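Long-range contacts in putative membrane anchored protein (Corynebacterium diphtheriae, PDB 3LSO), which is of unknown function but is probably a membrane-anchored surface protein, its modelled part made largely of beta strands: residues Tyr299-Ile303 with Ile446-Phe451; Ala344-Val348 with Ile426-Gln430; Gly355-Tyr359 with Pro409-Ala414; Ser360-Thr366 with Tyr393-Asp399; Pro380-Glu385 with Leu440-Val444. All blocks are in the same frame, centred on the assembly; numbering follows the deposited sequence.

In the fold
All five contacts lie in the last, all-beta part of the modelled chain, on the same side of its centre. Contact 1 spans the others along the sequence; contact 4 has the shortest loop. Two sheets organise them. Contact 3 pairs strands 349-357 and 410-417 of a four-stranded antiparallel sheet, whereas contacts 2, 4 and 5 reach the sheet containing strands 425-435, 440-453 and 394-398. Contact 1 reaches both, joining edge strand 298-303 of the first to strand 440-453 of the second. Contacts 3 and 4 are closest, centres about 10 Å apart, and touch mainly through Phe396; contacts 1 and 4 are farthest, about 21 Å between centres. Side chains meeting between the sheets indicate a beta sandwich closed by segments distant in sequence.

Contact 1 of 5, residues Tyr299-Ile303 with Ile446-Phe451; sequences YTGLI and IPETAF
Ile446 and Thr449 press their methyl groups against the backbone around Gly301, which has no side chain to hold them off: Ile446 CG2 is 3.7 Å from Gly301 N, and Thr449 CG2 lies 4.0 Å from Gly301 CA. The delta methyl of Ile446 continues along the strand, with CD1 3.5 Å from Thr300 O, while Glu448 CB meets Gly301 O at 3.6 Å. Farther along, Ile303 places CG1 anti to its backbone nitrogen (chi1 175°), and this carries CD1 to within 3.5 Å of Thr449 O and 3.9 Å of Phe451 CD2, the two side chains crossing at about a right angle. Behind this first shell, overlapping type I turns, Ile446-Thr449 and Pro447-Ala450, bend the chain. Ile446 O takes two bonds from Thr449, from N and, in the carbonyl plane, from OG1 at 2.9 Å; OG1 is also hydrogen-bonded to Phe429 N. Thr300 and Leu302 make backbone bonds to Ser327 and Ser325. Since no hydrogen bond joins the two segments, the contact rests on aliphatic groups laid against peptide and ring, while backbone bonds go to strands 321-329, 314-316 and 425-435, to Thr308 in a loop, or stay within the turn.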
# COMPACT_ATOMS: atom_id res chain seq x y z
N TYR B 299 -26.78 2.08 13.50
CA TYR B 299 -27.36 0.87 12.95
C TYR B 299 -26.33 -0.16 12.50
O TYR B 299 -25.20 0.17 12.13
CB TYR B 299 -28.25 1.24 11.75
CG TYR B 299 -29.29 2.26 12.08
CD1 TYR B 299 -28.93 3.57 12.31
CD2 TYR B 299 -30.64 1.91 12.15
CE1 TYR B 299 -29.87 4.51 12.63
CE2 TYR B 299 -31.61 2.85 12.48
CZ TYR B 299 -31.21 4.16 12.72
OH TYR B 299 -32.12 5.14 13.05
N THR B 300 -26.74 -1.42 12.50
CA THR B 300 -25.97 -2.51 11.91
C THR B 300 -26.96 -3.50 11.24
O THR B 300 -28.19 -3.25 11.20
CB THR B 300 -25.03 -3.20 12.95
OG1 THR B 300 -24.33 -4.27 12.32
CG2 THR B 300 -25.81 -3.80 14.07
N GLY B 301 -26.45 -4.61 10.70
CA GLY B 301 -27.29 -5.55 10.02
C GLY B 301 -26.56 -6.82 9.67
O GLY B 301 -25.41 -7.01 10.06
N LEU B 302 -27.25 -7.70 8.95
CA LEU B 302 -26.72 -8.99 8.55
C LEU B 302 -27.42 -9.32 7.26
O LEU B 302 -28.62 -9.05 7.12
CB LEU B 302 -27.09 -10.07 9.56
CG LEU B 302 -26.49 -10.11 10.97
CD1 LEU B 302 -27.39 -10.86 11.97
CD2 LEU B 302 -25.11 -10.73 10.91
N ILE B 303 -26.67 -9.88 6.32
CA ILE B 303 -27.26 -10.53 5.15
C ILE B 303 -26.73 -11.95 5.10
O ILE B 303 -25.53 -12.16 5.20
CB ILE B 303 -27.00 -9.78 3.85
CG1 ILE B 303 -27.54 -10.58 2.67
CG2 ILE B 303 -25.52 -9.55 3.66
CD1 ILE B 303 -27.92 -9.72 1.48
N ILE B 446 -28.15 0.31 5.21
CA ILE B 446 -27.30 -0.43 6.13
C ILE B 446 -26.25 -1.14 5.31
O ILE B 446 -26.54 -2.14 4.66
CB ILE B 446 -28.12 -1.38 7.06
CG1 ILE B 446 -28.93 -0.54 8.06
CG2 ILE B 446 -27.21 -2.27 7.89
CD1 ILE B 446 -29.90 -1.33 8.81
N PRO B 447 -25.02 -0.60 5.30
CA PRO B 447 -23.97 -1.18 4.47
C PRO B 447 -23.64 -2.59 4.89
O PRO B 447 -22.95 -3.27 4.17
CB PRO B 447 -22.74 -0.28 4.74
CG PRO B 447 -23.28 0.97 5.35
CD PRO B 447 -24.57 0.60 6.03
N GLU B 448 -24.10 -3.02 6.06
CA GLU B 448 -23.78 -4.38 6.50
C GLU B 448 -24.72 -5.40 5.85
O GLU B 448 -24.57 -6.61 6.07
CB GLU B 448 -23.81 -4.53 8.02
CG GLU B 448 -22.68 -3.82 8.74
CD GLU B 448 -22.81 -2.29 8.76
OE1 GLU B 448 -23.78 -1.72 8.18
OE2 GLU B 448 -21.94 -1.64 9.36
N THR B 449 -25.68 -4.91 5.06
CA THR B 449 -26.57 -5.79 4.33
C THR B 449 -26.26 -5.77 2.83
O THR B 449 -26.98 -6.37 2.03
CB THR B 449 -28.06 -5.43 4.61
OG1 THR B 449 -28.42 -4.20 3.94
CG2 THR B 449 -28.31 -5.31 6.12
N ALA B 450 -25.19 -5.10 2.44
CA ALA B 450 -24.92 -4.87 1.01
C ALA B 450 -24.67 -6.17 0.23
O ALA B 450 -23.98 -7.05 0.74
CB ALA B 450 -23.73 -3.95 0.84
N PHE B 451 -25.19 -6.26 -0.98
CA PHE B 451 -24.87 -7.38 -1.85
C PHE B 451 -24.59 -6.89 -3.25
O PHE B 451 -25.07 -5.83 -3.64
CB PHE B 451 -25.98 -8.43 -1.83
CG PHE B 451 -27.30 -7.98 -2.43
CD1 PHE B 451 -27.55 -8.12 -3.79
CD2 PHE B 451 -28.30 -7.47 -1.63
CE1 PHE B 451 -28.73 -7.74 -4.33
CE2 PHE B 451 -29.50 -7.08 -2.17
CZ PHE B 451 -29.71 -7.22 -3.53

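Contact 2 of 5, residues Ala344-Val348 with Ile426-Gln430; sequences APEDV and IYMFQ
Ala344 and Phe429 mark the nearest backbone approach, with CA atoms 4.9 Å apart, but the segments are not paired: residues 344-348 form a loop, residues 426-430 a strand, and no hydrogen bond runs between them. The loop folds through a type II turn from Pro345 to Val348, closed by Val348 N to Pro345 O at 3.1 Å, and the turn's first residue leans on the strand. Pro345 CD sits 3.4 Å from Met428 O (selenomethionine in the crystal) and also lies over one face of the Phe429 ring, a CH-pi contact with CD 4.0 Å from the ring centroid and 21° off the normal. Ring and proline cross at about a right angle. Phe429 reaches this position with CG anti to its carbonyl carbon (chi1 -67°), which swings the ring beside the loop; there Ala344 CB approaches CE1 of Phe429 obliquely at 3.6 Å, and Val348 CG1 approaches the same CE1 more loosely at 4.3 Å. The proline CG meets Tyr427 CB at 4.0 Å, while the Tyr427 hydroxyl is occupied elsewhere, by Ala423 O. Phe429 also packs on Phe416, Val322 and Val324. The loop follows strand 335-343, in the same sheet as strand 425-435, and leads to strand 349-357 in the other sheet. It is a connection between the two sheets, consistent with a beta sandwich, with Pro345 packed on the buried Phe429.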
# COMPACT_ATOMS: atom_id res chain seq x y z
N ALA B 344 -36.52 -3.00 1.36
CA ALA B 344 -35.60 -3.68 0.47
C ALA B 344 -35.37 -2.87 -0.79
O ALA B 344 -36.19 -2.03 -1.13
CB ALA B 344 -36.18 -5.05 0.13
N PRO B 345 -34.26 -3.12 -1.50
CA PRO B 345 -34.15 -2.51 -2.80
C PRO B 345 -35.44 -2.67 -3.56
O PRO B 345 -36.17 -3.65 -3.38
CB PRO B 345 -33.10 -3.36 -3.49
CG PRO B 345 -32.23 -3.77 -2.41
CD PRO B 345 -33.12 -4.00 -1.23
N GLU B 346 -35.73 -1.70 -4.39
CA GLU B 346 -36.87 -1.75 -5.28
C GLU B 346 -36.82 -3.05 -6.11
O GLU B 346 -35.77 -3.44 -6.61
CB GLU B 346 -36.80 -0.51 -6.19
CG GLU B 346 -38.13 0.03 -6.71
CD GLU B 346 -37.94 0.99 -7.92
OE1 GLU B 346 -37.12 1.95 -7.84
OE2 GLU B 346 -38.63 0.77 -8.95
N ASP B 347 -37.97 -3.71 -6.21
CA ASP B 347 -38.18 -4.99 -6.92
C ASP B 347 -37.99 -6.22 -6.08
O ASP B 347 -38.47 -7.29 -6.47
CB ASP B 347 -37.36 -5.11 -8.23
CG ASP B 347 -37.94 -4.28 -9.36
OD1 ASP B 347 -39.05 -3.70 -9.18
OD2 ASP B 347 -37.30 -4.19 -10.44
N VAL B 348 -37.25 -6.11 -4.96
CA VAL B 348 -36.99 -7.26 -4.10
C VAL B 348 -38.26 -7.58 -3.28
O VAL B 348 -38.86 -6.68 -2.69
CB VAL B 348 -35.76 -7.02 -3.21
CG1 VAL B 348 -35.58 -8.15 -2.22
CG2 VAL B 348 -34.52 -6.90 -4.06
N ILE B 426 -24.60 -2.93 -6.96
CA ILE B 426 -24.52 -3.06 -5.54
C ILE B 426 -25.80 -2.53 -4.89
O ILE B 426 -26.31 -1.46 -5.25
CB ILE B 426 -23.32 -2.30 -4.98
CG1 ILE B 426 -22.01 -2.95 -5.41
CG2 ILE B 426 -23.36 -2.32 -3.48
CD1 ILE B 426 -20.76 -2.16 -5.01
N TYR B 427 -26.31 -3.26 -3.91
CA TYR B 427 -27.62 -3.03 -3.37
C TYR B 427 -27.48 -3.22 -1.87
O TYR B 427 -26.67 -4.05 -1.44
CB TYR B 427 -28.59 -4.07 -3.94
CG TYR B 427 -28.86 -4.01 -5.45
CD1 TYR B 427 -29.90 -3.23 -5.98
CD2 TYR B 427 -28.09 -4.75 -6.34
CE1 TYR B 427 -30.15 -3.18 -7.35
CE2 TYR B 427 -28.33 -4.71 -7.72
CZ TYR B 427 -29.36 -3.93 -8.21
OH TYR B 427 -29.59 -3.91 -9.57
N MSE B 428 -28.22 -2.45 -1.06
CA MSE B 428 -28.26 -2.62 0.39
C MSE B 428 -29.70 -2.68 0.81
O MSE B 428 -30.58 -2.17 0.12
CB MSE B 428 -27.71 -1.40 1.11
CG MSE B 428 -26.21 -1.34 1.29
SE MSE B 428 -25.78 0.48 1.78
CE MSE B 428 -26.18 1.31 0.09
N PHE B 429 -29.95 -3.26 1.98
CA PHE B 429 -31.25 -3.08 2.59
C PHE B 429 -31.28 -1.84 3.47
O PHE B 429 -30.24 -1.34 3.91
CB PHE B 429 -31.63 -4.34 3.34
CG PHE B 429 -31.85 -5.51 2.45
CD1 PHE B 429 -33.12 -5.85 2.04
CD2 PHE B 429 -30.78 -6.24 1.97
CE1 PHE B 429 -33.33 -6.91 1.20
CE2 PHE B 429 -30.99 -7.34 1.12
CZ PHE B 429 -32.26 -7.66 0.74
N GLN B 430 -32.48 -1.31 3.72
CA GLN B 430 -32.61 -0.17 4.61
C GLN B 430 -33.44 -0.54 5.81
O GLN B 430 -34.24 -1.48 5.75
CB GLN B 430 -33.31 0.97 3.88
CG GLN B 430 -32.53 1.50 2.67
CD GLN B 430 -33.26 2.61 1.94
OE1 GLN B 430 -34.47 2.56 1.75
NE2 GLN B 430 -32.52 3.63 1.53

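Contact 3 of 5, residues Gly355-Tyr359 with Pro409-Ala414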
# COMPACT_ATOMS: atom_id res chain seq x y z
N GLY B 355 -41.13 -11.95 8.54
CA GLY B 355 -40.80 -10.73 9.25
C GLY B 355 -41.18 -10.82 10.71
O GLY B 355 -42.29 -11.23 11.05
N LYS B 356 -40.25 -10.42 11.58
CA LYS B 356 -40.46 -10.43 13.03
C LYS B 356 -39.40 -9.63 13.75
O LYS B 356 -38.31 -9.41 13.20
CB LYS B 356 -40.47 -11.86 13.55
CG LYS B 356 -39.15 -12.58 13.49
CD LYS B 356 -39.35 -14.02 13.84
CE LYS B 356 -40.27 -14.72 12.79
NZ LYS B 356 -40.33 -16.24 12.92
N THR B 357 -39.72 -9.23 15.00
CA THR B 357 -38.80 -8.46 15.86
C THR B 357 -38.34 -9.26 17.10
O THR B 357 -38.96 -10.27 17.41
CB THR B 357 -39.45 -7.16 16.36
OG1 THR B 357 -40.73 -7.43 16.96
CG2 THR B 357 -39.64 -6.18 15.26
N ASN B 358 -37.28 -8.78 17.77
CA ASN B 358 -36.80 -9.21 19.12
C ASN B 358 -37.80 -9.11 20.22
O ASN B 358 -37.39 -8.82 21.37
CB ASN B 358 -36.05 -8.06 19.75
CG ASN B 358 -34.82 -7.75 19.15
OD1 ASN B 358 -33.79 -8.21 19.58
ND2 ASN B 358 -34.86 -6.82 18.25
N TYR B 359 -39.07 -9.09 19.92
CA TYR B 359 -40.00 -8.70 20.97
C TYR B 359 -41.33 -8.72 20.31
O TYR B 359 -41.40 -8.43 19.11
CB TYR B 359 -39.67 -7.31 21.54
CG TYR B 359 -39.52 -6.17 20.54
CD1 TYR B 359 -40.63 -5.51 20.03
CD2 TYR B 359 -38.27 -5.71 20.15
CE1 TYR B 359 -40.48 -4.45 19.12
CE2 TYR B 359 -38.12 -4.63 19.26
CZ TYR B 359 -39.23 -4.01 18.74
OH TYR B 359 -39.09 -2.96 17.82
N PRO B 409 -29.66 -4.08 21.10
CA PRO B 409 -30.18 -3.87 19.75
C PRO B 409 -31.67 -4.13 19.64
O PRO B 409 -32.15 -5.12 20.20
CB PRO B 409 -29.44 -4.92 18.93
CG PRO B 409 -28.18 -5.18 19.67
CD PRO B 409 -28.56 -5.08 21.10
N GLN B 410 -32.38 -3.25 18.93
CA GLN B 410 -33.78 -3.47 18.52
C GLN B 410 -33.78 -4.01 17.07
O GLN B 410 -33.46 -3.30 16.14
CB GLN B 410 -34.58 -2.17 18.58
CG GLN B 410 -34.41 -1.33 19.86
CD GLN B 410 -34.91 -2.02 21.12
OE1 GLN B 410 -34.13 -2.59 21.88
NE2 GLN B 410 -36.20 -1.96 21.36
N THR B 411 -34.13 -5.27 16.87
CA THR B 411 -33.87 -5.93 15.61
C THR B 411 -35.13 -6.39 14.87
O THR B 411 -36.05 -6.97 15.45
CB THR B 411 -32.95 -7.14 15.84
OG1 THR B 411 -31.75 -6.69 16.48
CG2 THR B 411 -32.58 -7.82 14.56
N VAL B 412 -35.18 -6.12 13.58
CA VAL B 412 -36.16 -6.78 12.76
C VAL B 412 -35.41 -7.66 11.74
O VAL B 412 -34.36 -7.27 11.21
CB VAL B 412 -37.05 -5.73 12.13
CG1 VAL B 412 -36.22 -4.57 11.71
CG2 VAL B 412 -37.79 -6.30 10.96
N SER B 413 -35.89 -8.87 11.52
CA SER B 413 -35.33 -9.75 10.49
C SER B 413 -36.41 -10.35 9.62
O SER B 413 -37.57 -10.50 10.03
CB SER B 413 -34.47 -10.85 11.10
OG SER B 413 -35.20 -11.67 11.99
N ALA B 414 -36.04 -10.68 8.39
CA ALA B 414 -37.04 -11.18 7.47
C ALA B 414 -36.36 -11.86 6.31
O ALA B 414 -35.13 -11.87 6.24
CB ALA B 414 -37.94 -10.05 6.98
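Lys356 and Ser413 form a hydrogen-bonded pair in an antiparallel beta ladder that joins strand 349-357, one of the two edge strands of its four-stranded sheet, to strand 410-417. The end-to-end directions of residues 355-359 and 409-414 differ by 150°, as expected of a twisted antiparallel pair. Two bonds close the Lys356-Ser413 ring: Lys356 N donates to Ser413 O at 3.1 Å, and Ser413 N to Lys356 O at 3.0 Å with a nearly straight N-H...O angle of 167°. One step on, Thr357 and Val412 are a non-hydrogen-bonded pair with CA atoms 4.4 Å apart, and Asn358 N extends the ladder by donating to Thr411 O at 3.2 Å. CA-H...O contacts accompany these bonds, as from Val412 CA to Lys356 O at 3.4 Å. Thr357 sets its two branches to different tasks. CG2, anti to the carbonyl carbon, turns toward Val412 and comes 4.1 Å from its CB, whereas OG1, at chi1 52°, lies over one face of the Tyr359 ring, offset toward the rim, and donates to Tyr359 O; it is also hydrogen-bonded to Ser361 OG. Thr357 and Val412 share the face of the sheet that meets Ile340 of the other sheet, and Thr357 also touches Phe396 there. An edge strand zipped by its backbone, with one face turned to an opposing sheet, is consistent with a beta sandwich.

Contact 4 of 5, residues Ser360-Thr366 with Tyr393-Asp399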
# COMPACT_ATOMS: atom_id res chain seq x y z
N SER B 360 -42.37 -9.06 21.07
CA SER B 360 -43.68 -9.19 20.47
C SER B 360 -44.08 -7.85 19.88
O SER B 360 -43.76 -6.78 20.43
CB SER B 360 -44.72 -9.75 21.44
OG SER B 360 -44.70 -9.02 22.63
N SER B 361 -44.70 -7.90 18.71
CA SER B 361 -44.94 -6.67 17.97
C SER B 361 -46.08 -6.87 17.04
O SER B 361 -46.45 -8.01 16.75
CB SER B 361 -43.71 -6.21 17.20
OG SER B 361 -43.19 -7.27 16.48
N LYS B 362 -46.67 -5.77 16.62
CA LYS B 362 -47.77 -5.85 15.71
C LYS B 362 -47.34 -5.29 14.37
O LYS B 362 -46.60 -4.32 14.31
CB LYS B 362 -49.01 -5.21 16.32
CG LYS B 362 -49.77 -6.26 17.23
CD LYS B 362 -50.73 -5.64 18.24
CE LYS B 362 -51.87 -6.61 18.68
NZ LYS B 362 -51.37 -7.80 19.45
N LEU B 363 -47.69 -5.98 13.30
CA LEU B 363 -47.31 -5.51 11.99
C LEU B 363 -48.31 -4.49 11.55
O LEU B 363 -49.33 -4.84 10.99
CB LEU B 363 -47.32 -6.65 10.97
CG LEU B 363 -46.57 -6.42 9.65
CD1 LEU B 363 -46.42 -7.77 8.99
CD2 LEU B 363 -47.23 -5.40 8.71
N ALA B 364 -47.99 -3.22 11.75
CA ALA B 364 -48.94 -2.16 11.47
C ALA B 364 -48.84 -1.61 10.06
O ALA B 364 -49.85 -1.24 9.49
CB ALA B 364 -48.75 -1.06 12.46
N THR B 365 -47.63 -1.49 9.53
CA THR B 365 -47.44 -0.87 8.23
C THR B 365 -47.00 -1.85 7.11
O THR B 365 -46.02 -2.62 7.26
CB THR B 365 -46.46 0.24 8.34
OG1 THR B 365 -47.05 1.22 9.16
CG2 THR B 365 -46.22 0.86 6.99
N THR B 366 -47.74 -1.81 6.00
CA THR B 366 -47.41 -2.60 4.86
C THR B 366 -47.24 -1.61 3.73
O THR B 366 -48.15 -0.82 3.46
CB THR B 366 -48.56 -3.56 4.53
OG1 THR B 366 -48.89 -4.34 5.69
CG2 THR B 366 -48.19 -4.45 3.35
N TYR B 393 -41.63 -3.16 2.40
CA TYR B 393 -41.49 -2.77 3.79
C TYR B 393 -42.63 -3.30 4.60
O TYR B 393 -43.80 -3.25 4.14
CB TYR B 393 -41.51 -1.26 3.87
CG TYR B 393 -41.39 -0.71 5.26
CD1 TYR B 393 -40.14 -0.55 5.85
CD2 TYR B 393 -42.53 -0.31 5.96
CE1 TYR B 393 -40.02 -0.01 7.12
CE2 TYR B 393 -42.42 0.23 7.24
CZ TYR B 393 -41.16 0.38 7.81
OH TYR B 393 -41.03 0.91 9.06
N ARG B 394 -42.30 -3.79 5.80
CA ARG B 394 -43.28 -4.20 6.77
C ARG B 394 -42.80 -3.64 8.07
O ARG B 394 -41.72 -4.03 8.54
CB ARG B 394 -43.33 -5.71 6.89
CG ARG B 394 -43.71 -6.46 5.61
CD ARG B 394 -45.16 -6.22 5.24
NE ARG B 394 -45.53 -7.04 4.11
CZ ARG B 394 -45.29 -6.72 2.84
NH1 ARG B 394 -44.67 -5.57 2.52
NH2 ARG B 394 -45.69 -7.56 1.89
N GLY B 395 -43.61 -2.75 8.67
CA GLY B 395 -43.23 -2.05 9.90
C GLY B 395 -43.96 -2.50 11.16
O GLY B 395 -45.20 -2.58 11.19
N PHE B 396 -43.20 -2.73 12.21
CA PHE B 396 -43.67 -3.40 13.41
C PHE B 396 -43.67 -2.49 14.60
O PHE B 396 -42.76 -1.67 14.76
CB PHE B 396 -42.71 -4.55 13.70
CG PHE B 396 -42.75 -5.65 12.67
CD1 PHE B 396 -43.58 -6.77 12.84
CD2 PHE B 396 -41.93 -5.58 11.53
CE1 PHE B 396 -43.60 -7.80 11.89
CE2 PHE B 396 -41.93 -6.60 10.58
CZ PHE B 396 -42.77 -7.73 10.76
N HIS B 397 -44.67 -2.62 15.45
CA HIS B 397 -44.76 -1.81 16.64
C HIS B 397 -44.78 -2.72 17.85
O HIS B 397 -45.46 -3.73 17.86
CB HIS B 397 -46.06 -1.02 16.64
CG HIS B 397 -46.09 0.12 15.67
ND1 HIS B 397 -46.12 -0.09 14.31
CD2 HIS B 397 -46.17 1.45 15.85
CE1 HIS B 397 -46.18 1.08 13.69
NE2 HIS B 397 -46.21 2.03 14.61
N SER B 398 -44.07 -2.35 18.90
CA SER B 398 -44.09 -3.14 20.11
C SER B 398 -45.52 -3.25 20.63
O SER B 398 -46.30 -2.30 20.54
CB SER B 398 -43.21 -2.47 21.15
OG SER B 398 -43.45 -3.05 22.42
N ASP B 399 -45.87 -4.40 21.19
CA ASP B 399 -47.21 -4.52 21.76
C ASP B 399 -47.20 -4.26 23.26
O ASP B 399 -48.15 -4.58 23.96
CB ASP B 399 -47.86 -5.86 21.41
CG ASP B 399 -47.11 -7.07 21.98
OD1 ASP B 399 -45.95 -6.93 22.46
OD2 ASP B 399 -47.69 -8.18 21.93
O HOH W 1 -43.03 -5.68 22.89
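Leu363 lies with CG over one face of the Phe396 ring, 4.0 Å from CE1 of Phe396, and on the same side of the ladder the Thr366 methyl CG2 sits 3.6 Å above one face of the Arg394 guanidinium. Arg394 NH1 donates to Tyr393 O, which lies near the guanidinium plane, and this helps fix the rotation of the group; Glu391 O is a second acceptor. Thr365 and His397 point to the other face. Thr365 CG2 comes to the edge of Tyr393, 3.9 Å from its CE2, and Ala364, at a bulge, brings CB obliquely to His397. Thr365 OG1 and Tyr393 OH both bond to Glu339. The backbones run antiparallel, their strand axes at 142°. Lys362 and His397 bond in both directions, with Lys362 O accepting from His397 N at 2.8 Å. Then the register slips by one: Ala364 N and Thr365 N both donate to Gly395 O, at 2.9 and 3.1 Å, a classic beta bulge, before Gly395 N returns a bond to Thr365 O. Beyond the other end, a water bridges Ser360 O and Ser398 OG. One carbonyl serving two amides thus absorbs the extra residue, and aliphatic groups beside flat ones flank a polar ladder.

Contact 5 of 5, residues Pro380-Glu385 with Leu440-Val444; sequences PEWKNE and LKDLV
Lys441 and Trp382 lie alongside with their chains running in opposing senses, where a loop carrying a short 3-10 segment, 382-384, lies against strand 440-453 of what appears to be a beta sandwich. The indole approaches by its six-membered ring: CZ3 of Trp382 is 4.0 Å from CB of Lys441 and, obliquely, 4.4 Å from CG of Leu443. The lysine runs the other way, its chain bent at chi2 and chi4, until NZ reaches the carbonyl of Pro380. The bond from Lys441 NZ to Pro380 O measures 2.7 Å, with the donor 50° above the carbonyl plane and hence not on a lone pair. Glu385 crosses the lysine at about a right angle, bent at its own chi2 so that the carboxylate lies beside the aliphatic part; OE2 of Glu385 is 3.3 Å from CD of Lys441, and the salt bridge from OE2 to Lys441 NZ, at 4.0 Å, is long. Glu381 adds a second negative charge nearby, beyond salt-bridge distance, so the ammonium probably lies in a field that would favour its charged form. The indole is steadied from its own segment, where Pro380 CB lies over one ring face, and by the bond of NE1 to OE1 of Glu339, a residue of strand 335-343. At the far rim of the indole, near the ring plane, CH2 of Trp382 points to Asp442 O, 3.8 Å away.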
# COMPACT_ATOMS: atom_id res chain seq x y z
N PRO B 380 -47.09 6.49 11.52
CA PRO B 380 -45.89 7.17 11.06
C PRO B 380 -46.17 8.09 9.89
O PRO B 380 -45.35 8.91 9.54
CB PRO B 380 -45.01 6.03 10.59
CG PRO B 380 -45.95 5.04 10.14
CD PRO B 380 -47.05 5.07 11.15
N GLU B 381 -47.34 7.94 9.29
CA GLU B 381 -47.77 8.84 8.23
C GLU B 381 -46.70 9.06 7.17
O GLU B 381 -46.30 10.22 6.89
CB GLU B 381 -48.25 10.16 8.80
CG GLU B 381 -49.62 10.05 9.42
CD GLU B 381 -50.05 11.32 10.13
OE1 GLU B 381 -49.20 12.21 10.36
OE2 GLU B 381 -51.25 11.41 10.48
N TRP B 382 -46.27 7.94 6.58
CA TRP B 382 -45.24 7.89 5.56
C TRP B 382 -45.71 8.56 4.30
O TRP B 382 -44.88 8.98 3.51
CB TRP B 382 -44.90 6.45 5.20
CG TRP B 382 -44.16 5.65 6.24
CD1 TRP B 382 -44.65 4.63 6.98
CD2 TRP B 382 -42.80 5.82 6.63
NE1 TRP B 382 -43.69 4.15 7.82
CE2 TRP B 382 -42.53 4.86 7.62
CE3 TRP B 382 -41.77 6.70 6.24
CZ2 TRP B 382 -41.27 4.73 8.23
CZ3 TRP B 382 -40.53 6.58 6.84
CH2 TRP B 382 -40.28 5.60 7.82
N LYS B 383 -47.02 8.65 4.11
CA LYS B 383 -47.58 9.18 2.88
C LYS B 383 -47.31 10.67 2.78
O LYS B 383 -47.59 11.29 1.75
CB LYS B 383 -49.09 8.91 2.82
CG LYS B 383 -49.94 9.91 3.62
CD LYS B 383 -51.19 9.30 4.23
CE LYS B 383 -51.88 10.34 5.12
NZ LYS B 383 -53.14 9.83 5.77
N ASN B 384 -46.79 11.26 3.84
CA ASN B 384 -46.51 12.70 3.80
C ASN B 384 -45.02 12.96 3.83
O ASN B 384 -44.61 14.12 3.88
CB ASN B 384 -47.15 13.47 4.96
CG ASN B 384 -48.64 13.29 5.04
OD1 ASN B 384 -49.35 13.20 4.03
ND2 ASN B 384 -49.13 13.27 6.27
N GLU B 385 -44.24 11.88 3.87
CA GLU B 385 -42.79 11.98 3.77
C GLU B 385 -42.46 12.02 2.31
O GLU B 385 -43.20 11.48 1.49
CB GLU B 385 -42.12 10.78 4.40
CG GLU B 385 -42.43 10.62 5.85
CD GLU B 385 -42.05 11.84 6.66
OE1 GLU B 385 -40.83 12.10 6.77
OE2 GLU B 385 -42.97 12.52 7.19
N LEU B 440 -38.91 11.57 14.67
CA LEU B 440 -38.41 11.54 13.31
C LEU B 440 -38.80 10.27 12.57
O LEU B 440 -39.17 9.26 13.16
CB LEU B 440 -36.90 11.78 13.27
CG LEU B 440 -35.84 10.75 13.68
CD1 LEU B 440 -35.75 9.57 12.71
CD2 LEU B 440 -34.48 11.42 13.78
N LYS B 441 -38.72 10.34 11.25
CA LYS B 441 -39.02 9.23 10.37
C LYS B 441 -37.87 9.18 9.38
O LYS B 441 -37.47 10.21 8.83
CB LYS B 441 -40.35 9.45 9.63
CG LYS B 441 -41.58 9.70 10.54
CD LYS B 441 -42.58 10.69 9.93
CE LYS B 441 -43.55 11.19 10.99
NZ LYS B 441 -44.92 11.44 10.46
N ASP B 442 -37.32 7.99 9.16
CA ASP B 442 -36.13 7.88 8.33
C ASP B 442 -36.03 6.49 7.68
O ASP B 442 -36.53 5.48 8.23
CB ASP B 442 -34.92 8.13 9.21
CG ASP B 442 -33.68 8.55 8.43
OD1 ASP B 442 -33.74 8.56 7.16
OD2 ASP B 442 -32.65 8.87 9.11
N LEU B 443 -35.40 6.44 6.50
CA LEU B 443 -35.02 5.18 5.88
C LEU B 443 -33.51 5.19 5.77
O LEU B 443 -32.92 6.11 5.18
CB LEU B 443 -35.67 5.03 4.52
CG LEU B 443 -37.18 4.78 4.58
CD1 LEU B 443 -37.85 5.20 3.30
CD2 LEU B 443 -37.54 3.32 4.90
N VAL B 444 -32.86 4.20 6.39
CA VAL B 444 -31.41 4.25 6.53
C VAL B 444 -30.73 3.04 5.91
O VAL B 444 -30.97 1.90 6.33
CB VAL B 444 -30.99 4.34 7.99
CG1 VAL B 444 -29.50 4.53 8.07
CG2 VAL B 444 -31.73 5.48 8.67